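Local coordinates for ssDNA binding protein (Aeropyrum pernix, PDB 4PSN) that binds single-stranded DNA and probably traps it in a system of tunnels running between its subunits, at residues C[37-50]-C[74-87]. Residues are numbered along the deposited sequence; the frame is centred on the assembly and turned at random.
Sequences ELSNKDVAMAAGNL and IDYEVRDSQIQFDF
Glu-37 O takes a hydrogen bond from Ser-81 OG at 2.8 Å, and the CA-H of Ser-81 adds a weaker contact to the same oxygen. Serine suits this hairpin turn because its short side chain, OG beside its own backbone N, brings the hydroxyl in at 141° to the C=O, tilted from the carbonyl plane. The branches of Leu-38 divide: CD2 lies on the backbone of Ser-81, while CD1 meets Val-78 CG1 tip to tip at 3.9 Å. Ile-83 bridges loop and helix, its CD1 touching Leu-38 CD1 and standing 3.7 Å from Ala-46 CB, where a small methyl lets helix and strand come close. Cutting Ile-83 back to alanine is likely to open a gap between Leu-38 and Ala-46. With CG anti to the backbone N (chi1 -180°), the fork of Leu-50 serves two rings: CD2 lies over a face of Phe-85, a CH-pi contact 4.1 Å from the centroid, and Leu-50 CD1 packs 3.8 Å from Phe-87 CE1. Ala-46 O approaches the Phe-85 edge at CE2. Helix 40-50, N-capped by Ser-39 in a capping box with Asp-42, runs nearly along strand 83-86 (24°), axes 9.4 Å apart at closest: helix-on-sheet packing against a beta hairpin in the N-terminal ThermoDBP-related region.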
loop_
_atom_site.group_PDB
_atom_site.type_symbol
_atom_site.label_atom_id
_atom_site.label_comp_id
_atom_site.label_asym_id
_atom_site.label_seq_id
_atom_site.Cartn_x
_atom_site.Cartn_y
_atom_site.Cartn_z
ATOM N N GLU C 37 21.013 -12.384 12.514
ATOM C CA GLU C 37 21.026 -11.476 13.657
ATOM C C GLU C 37 19.816 -11.699 14.574
ATOM O O GLU C 37 19.897 -11.504 15.791
ATOM C CB GLU C 37 21.055 -10.027 13.166
ATOM C CG GLU C 37 21.269 -8.997 14.257
ATOM C CD GLU C 37 21.467 -7.598 13.700
ATOM O OE1 GLU C 37 21.586 -6.645 14.504
ATOM O OE2 GLU C 37 21.503 -7.454 12.458
ATOM N N LEU C 38 18.695 -12.086 13.970
ATOM C CA LEU C 38 17.466 -12.393 14.691
ATOM C C LEU C 38 16.820 -13.633 14.094
ATOM O O LEU C 38 17.004 -13.933 12.915
ATOM C CB LEU C 38 16.472 -11.234 14.582
ATOM C CG LEU C 38 16.762 -9.906 15.285
ATOM C CD1 LEU C 38 15.724 -8.883 14.867
ATOM C CD2 LEU C 38 16.812 -10.065 16.814
ATOM N N SER C 39 16.042 -14.344 14.902
ATOM C CA SER C 39 15.259 -15.463 14.394
ATOM C C SER C 39 13.816 -15.032 14.174
ATOM O O SER C 39 13.367 -14.020 14.724
ATOM C CB SER C 39 15.280 -16.611 15.395
ATOM O OG SER C 39 14.616 -16.228 16.582
ATOM N N ASN C 40 13.091 -15.804 13.371
ATOM C CA ASN C 40 11.671 -15.584 13.200
ATOM C C ASN C 40 10.984 -15.561 14.559
ATOM O O ASN C 40 10.067 -14.775 14.782
ATOM C CB ASN C 40 11.055 -16.662 12.313
ATOM C CG ASN C 40 11.408 -16.484 10.853
ATOM O OD1 ASN C 40 11.330 -15.378 10.302
ATOM N ND2 ASN C 40 11.794 -17.577 10.208
ATOM N N LYS C 41 11.450 -16.414 15.468
ATOM C CA LYS C 41 10.867 -16.526 16.802
ATOM C C LYS C 41 11.000 -15.222 17.578
ATOM O O LYS C 41 10.041 -14.771 18.209
ATOM C CB LYS C 41 11.528 -17.665 17.583
ATOM C CG LYS C 41 10.917 -17.916 18.951
ATOM C CD LYS C 41 11.522 -19.160 19.600
ATOM C CE LYS C 41 10.774 -19.546 20.876
ATOM N NZ LYS C 41 11.244 -20.840 21.462
ATOM N N ASP C 42 12.200 -14.637 17.533
ATOM C CA ASP C 42 12.492 -13.360 18.176
ATOM C C ASP C 42 11.486 -12.311 17.747
ATOM O O ASP C 42 10.876 -11.637 18.576
ATOM C CB ASP C 42 13.881 -12.861 17.763
ATOM C CG ASP C 42 15.007 -13.672 18.366
ATOM O OD1 ASP C 42 14.862 -14.139 19.516
ATOM O OD2 ASP C 42 16.047 -13.824 17.688
ATOM N N VAL C 43 11.343 -12.164 16.436
ATOM C CA VAL C 43 10.434 -11.187 15.863
ATOM C C VAL C 43 8.972 -11.491 16.209
ATOM O O VAL C 43 8.221 -10.584 16.552
ATOM C CB VAL C 43 10.614 -11.088 14.328
ATOM C CG1 VAL C 43 9.659 -10.045 13.729
ATOM C CG2 VAL C 43 12.083 -10.760 13.979
ATOM N N ALA C 44 8.575 -12.763 16.120
ATOM C CA ALA C 44 7.197 -13.158 16.413
ATOM C C ALA C 44 6.839 -12.818 17.856
ATOM O O ALA C 44 5.730 -12.363 18.140
ATOM C CB ALA C 44 6.983 -14.652 16.145
HETATM N N MSE C 45 7.787 -13.018 18.765
HETATM C CA MSE C 45 7.540 -12.762 20.181
HETATM C C MSE C 45 7.505 -11.286 20.491
HETATM O O MSE C 45 6.689 -10.826 21.296
HETATM C CB MSE C 45 8.600 -13.423 21.044
HETATM C CG MSE C 45 8.474 -14.932 21.121
HETATM SE SE MSE C 45 9.987 -15.642 22.138
HETATM C CE MSE C 45 10.197 -14.160 23.399
ATOM N N ALA C 46 8.415 -10.547 19.874
ATOM C CA ALA C 46 8.412 -9.094 20.011
ATOM C C ALA C 46 7.064 -8.519 19.582
ATOM O O ALA C 46 6.460 -7.710 20.291
ATOM C CB ALA C 46 9.556 -8.475 19.197
ATOM N N ALA C 47 6.586 -8.940 18.420
ATOM C CA ALA C 47 5.320 -8.432 17.907
ATOM C C ALA C 47 4.153 -8.884 18.783
ATOM O O ALA C 47 3.227 -8.109 19.054
ATOM C CB ALA C 47 5.105 -8.886 16.481
ATOM N N GLY C 48 4.191 -10.141 19.220
ATOM C CA GLY C 48 3.147 -10.668 20.084
ATOM C C GLY C 48 3.056 -9.964 21.428
ATOM O O GLY C 48 1.960 -9.637 21.899
ATOM N N ASN C 49 4.204 -9.742 22.061
ATOM C CA ASN C 49 4.265 -8.946 23.287
ATOM C C ASN C 49 3.748 -7.523 23.101
ATOM O O ASN C 49 3.004 -7.007 23.941
ATOM C CB ASN C 49 5.706 -8.869 23.808
ATOM C CG ASN C 49 6.210 -10.200 24.337
ATOM O OD1 ASN C 49 5.418 -11.091 24.655
ATOM N ND2 ASN C 49 7.533 -10.343 24.435
ATOM N N LEU C 50 4.165 -6.863 22.023
ATOM C CA LEU C 50 3.658 -5.525 21.768
ATOM C C LEU C 50 2.144 -5.605 21.608
ATOM O O LEU C 50 1.413 -4.797 22.168
ATOM C CB LEU C 50 4.304 -4.912 20.522
ATOM C CG LEU C 50 3.856 -3.496 20.144
ATOM C CD1 LEU C 50 4.049 -2.544 21.312
ATOM C CD2 LEU C 50 4.614 -2.996 18.884
ATOM N N ILE C 74 5.722 3.240 17.303
ATOM C CA ILE C 74 6.592 3.144 18.466
ATOM C C ILE C 74 7.998 2.851 17.976
ATOM O O ILE C 74 8.172 2.097 17.024
ATOM C CB ILE C 74 6.109 2.035 19.412
ATOM C CG1 ILE C 74 6.956 1.980 20.683
ATOM C CG2 ILE C 74 6.090 0.679 18.689
ATOM C CD1 ILE C 74 6.415 0.927 21.686
ATOM N N ASP C 75 8.994 3.478 18.588
ATOM C CA ASP C 75 10.375 3.250 18.182
ATOM C C ASP C 75 10.889 1.955 18.802
ATOM O O ASP C 75 10.377 1.503 19.834
ATOM C CB ASP C 75 11.281 4.415 18.614
ATOM C CG ASP C 75 10.963 5.732 17.887
ATOM O OD1 ASP C 75 10.171 5.742 16.917
ATOM O OD2 ASP C 75 11.533 6.766 18.295
ATOM N N TYR C 76 11.906 1.358 18.181
ATOM C CA TYR C 76 12.544 0.173 18.758
ATOM C C TYR C 76 14.021 0.092 18.429
ATOM O O TYR C 76 14.500 0.675 17.446
ATOM C CB TYR C 76 11.845 -1.134 18.337
ATOM C CG TYR C 76 11.935 -1.427 16.859
ATOM C CD1 TYR C 76 12.988 -2.162 16.339
ATOM C CD2 TYR C 76 10.964 -0.965 15.982
ATOM C CE1 TYR C 76 13.075 -2.425 14.986
ATOM C CE2 TYR C 76 11.036 -1.236 14.626
ATOM C CZ TYR C 76 12.099 -1.961 14.133
ATOM O OH TYR C 76 12.179 -2.222 12.786
ATOM N N GLU C 77 14.728 -0.646 19.271
ATOM C CA GLU C 77 16.158 -0.810 19.169
ATOM C C GLU C 77 16.452 -2.290 19.001
ATOM O O GLU C 77 15.964 -3.129 19.757
ATOM C CB GLU C 77 16.823 -0.277 20.437
ATOM C CG GLU C 77 18.322 -0.498 20.532
ATOM C CD GLU C 77 18.920 0.123 21.791
ATOM O OE1 GLU C 77 18.202 0.217 22.813
ATOM O OE2 GLU C 77 20.103 0.529 21.755
ATOM N N VAL C 78 17.228 -2.614 17.982
ATOM C CA VAL C 78 17.717 -3.963 17.807
ATOM C C VAL C 78 19.224 -3.929 17.942
ATOM O O VAL C 78 19.901 -3.190 17.225
ATOM C CB VAL C 78 17.408 -4.491 16.407
ATOM C CG1 VAL C 78 17.927 -5.927 16.269
ATOM C CG2 VAL C 78 15.930 -4.424 16.130
ATOM N N ARG C 79 19.758 -4.711 18.864
ATOM C CA ARG C 79 21.200 -4.841 18.979
ATOM C C ARG C 79 21.530 -6.023 19.870
ATOM O O ARG C 79 20.871 -6.244 20.886
ATOM C CB ARG C 79 21.830 -3.554 19.520
ATOM C CG ARG C 79 21.473 -3.219 20.946
ATOM C CD ARG C 79 21.750 -1.745 21.243
ATOM N NE ARG C 79 23.163 -1.388 21.118
ATOM C CZ ARG C 79 23.641 -0.158 21.303
ATOM N NH1 ARG C 79 24.941 0.079 21.174
ATOM N NH2 ARG C 79 22.816 0.836 21.617
ATOM N N ASP C 80 22.539 -6.787 19.469
ATOM C CA ASP C 80 22.927 -7.997 20.183
ATOM C C ASP C 80 21.802 -9.025 20.131
ATOM O O ASP C 80 21.520 -9.708 21.121
ATOM C CB ASP C 80 23.304 -7.671 21.633
ATOM C CG ASP C 80 24.518 -6.752 21.729
ATOM O OD1 ASP C 80 25.531 -7.029 21.052
ATOM O OD2 ASP C 80 24.458 -5.750 22.477
ATOM N N SER C 81 21.157 -9.122 18.970
ATOM C CA SER C 81 20.119 -10.127 18.742
ATOM C C SER C 81 18.935 -9.945 19.686
ATOM O O SER C 81 18.239 -10.901 20.009
ATOM C CB SER C 81 20.694 -11.544 18.887
ATOM O OG SER C 81 21.702 -11.786 17.916
ATOM N N GLN C 82 18.716 -8.709 20.119
ATOM C CA GLN C 82 17.637 -8.398 21.044
ATOM C C GLN C 82 16.831 -7.169 20.609
ATOM O O GLN C 82 17.390 -6.114 20.299
ATOM C CB GLN C 82 18.198 -8.189 22.455
ATOM C CG GLN C 82 18.927 -9.405 23.016
ATOM C CD GLN C 82 19.579 -9.116 24.356
ATOM O OE1 GLN C 82 19.739 -7.957 24.735
ATOM N NE2 GLN C 82 19.952 -10.167 25.084
ATOM N N ILE C 83 15.512 -7.326 20.602
ATOM C CA ILE C 83 14.592 -6.258 20.251
ATOM C C ILE C 83 14.040 -5.617 21.521
ATOM O O ILE C 83 13.508 -6.312 22.386
ATOM C CB ILE C 83 13.415 -6.813 19.427
ATOM C CG1 ILE C 83 13.935 -7.571 18.209
ATOM C CG2 ILE C 83 12.491 -5.692 18.990
ATOM C CD1 ILE C 83 12.878 -8.384 17.488
ATOM N N GLN C 84 14.168 -4.300 21.636
ATOM C CA GLN C 84 13.565 -3.580 22.747
ATOM C C GLN C 84 12.736 -2.408 22.231
ATOM O O GLN C 84 13.229 -1.590 21.461
ATOM C CB GLN C 84 14.645 -3.066 23.704
ATOM C CG GLN C 84 15.680 -4.114 24.110
ATOM C CD GLN C 84 17.111 -3.587 24.032
ATOM O OE1 GLN C 84 17.608 -2.960 24.971
ATOM N NE2 GLN C 84 17.774 -3.835 22.900
ATOM N N PHE C 85 11.478 -2.334 22.653
ATOM C CA PHE C 85 10.623 -1.201 22.312
ATOM C C PHE C 85 10.825 -0.051 23.292
ATOM O O PHE C 85 11.045 -0.276 24.479
ATOM C CB PHE C 85 9.148 -1.616 22.307
ATOM C CG PHE C 85 8.800 -2.594 21.236
ATOM C CD1 PHE C 85 8.710 -2.190 19.916
ATOM C CD2 PHE C 85 8.553 -3.924 21.545
ATOM C CE1 PHE C 85 8.394 -3.089 18.919
ATOM C CE2 PHE C 85 8.236 -4.833 20.557
ATOM C CZ PHE C 85 8.155 -4.422 19.240
ATOM N N ASP C 86 10.764 1.183 22.796
ATOM C CA ASP C 86 10.827 2.338 23.676
ATOM C C ASP C 86 9.434 2.892 23.887
ATOM O O ASP C 86 8.915 3.621 23.049
ATOM C CB ASP C 86 11.735 3.432 23.118
ATOM C CG ASP C 86 11.917 4.586 24.101
ATOM O OD1 ASP C 86 11.077 4.725 25.016
ATOM O OD2 ASP C 86 12.893 5.355 23.959
ATOM N N PHE C 87 8.824 2.564 25.017
ATOM C CA PHE C 87 7.430 2.938 25.189
ATOM C C PHE C 87 7.202 4.429 25.408
ATOM O O PHE C 87 6.078 4.900 25.281
ATOM C CB PHE C 87 6.740 2.071 26.237
ATOM C CG PHE C 87 6.473 0.665 25.766
ATOM C CD1 PHE C 87 5.338 0.372 25.036
ATOM C CD2 PHE C 87 7.365 -0.358 26.044
ATOM C CE1 PHE C 87 5.086 -0.930 24.596
ATOM C CE2 PHE C 87 7.122 -1.655 25.612
ATOM C CZ PHE C 87 5.982 -1.942 24.885
#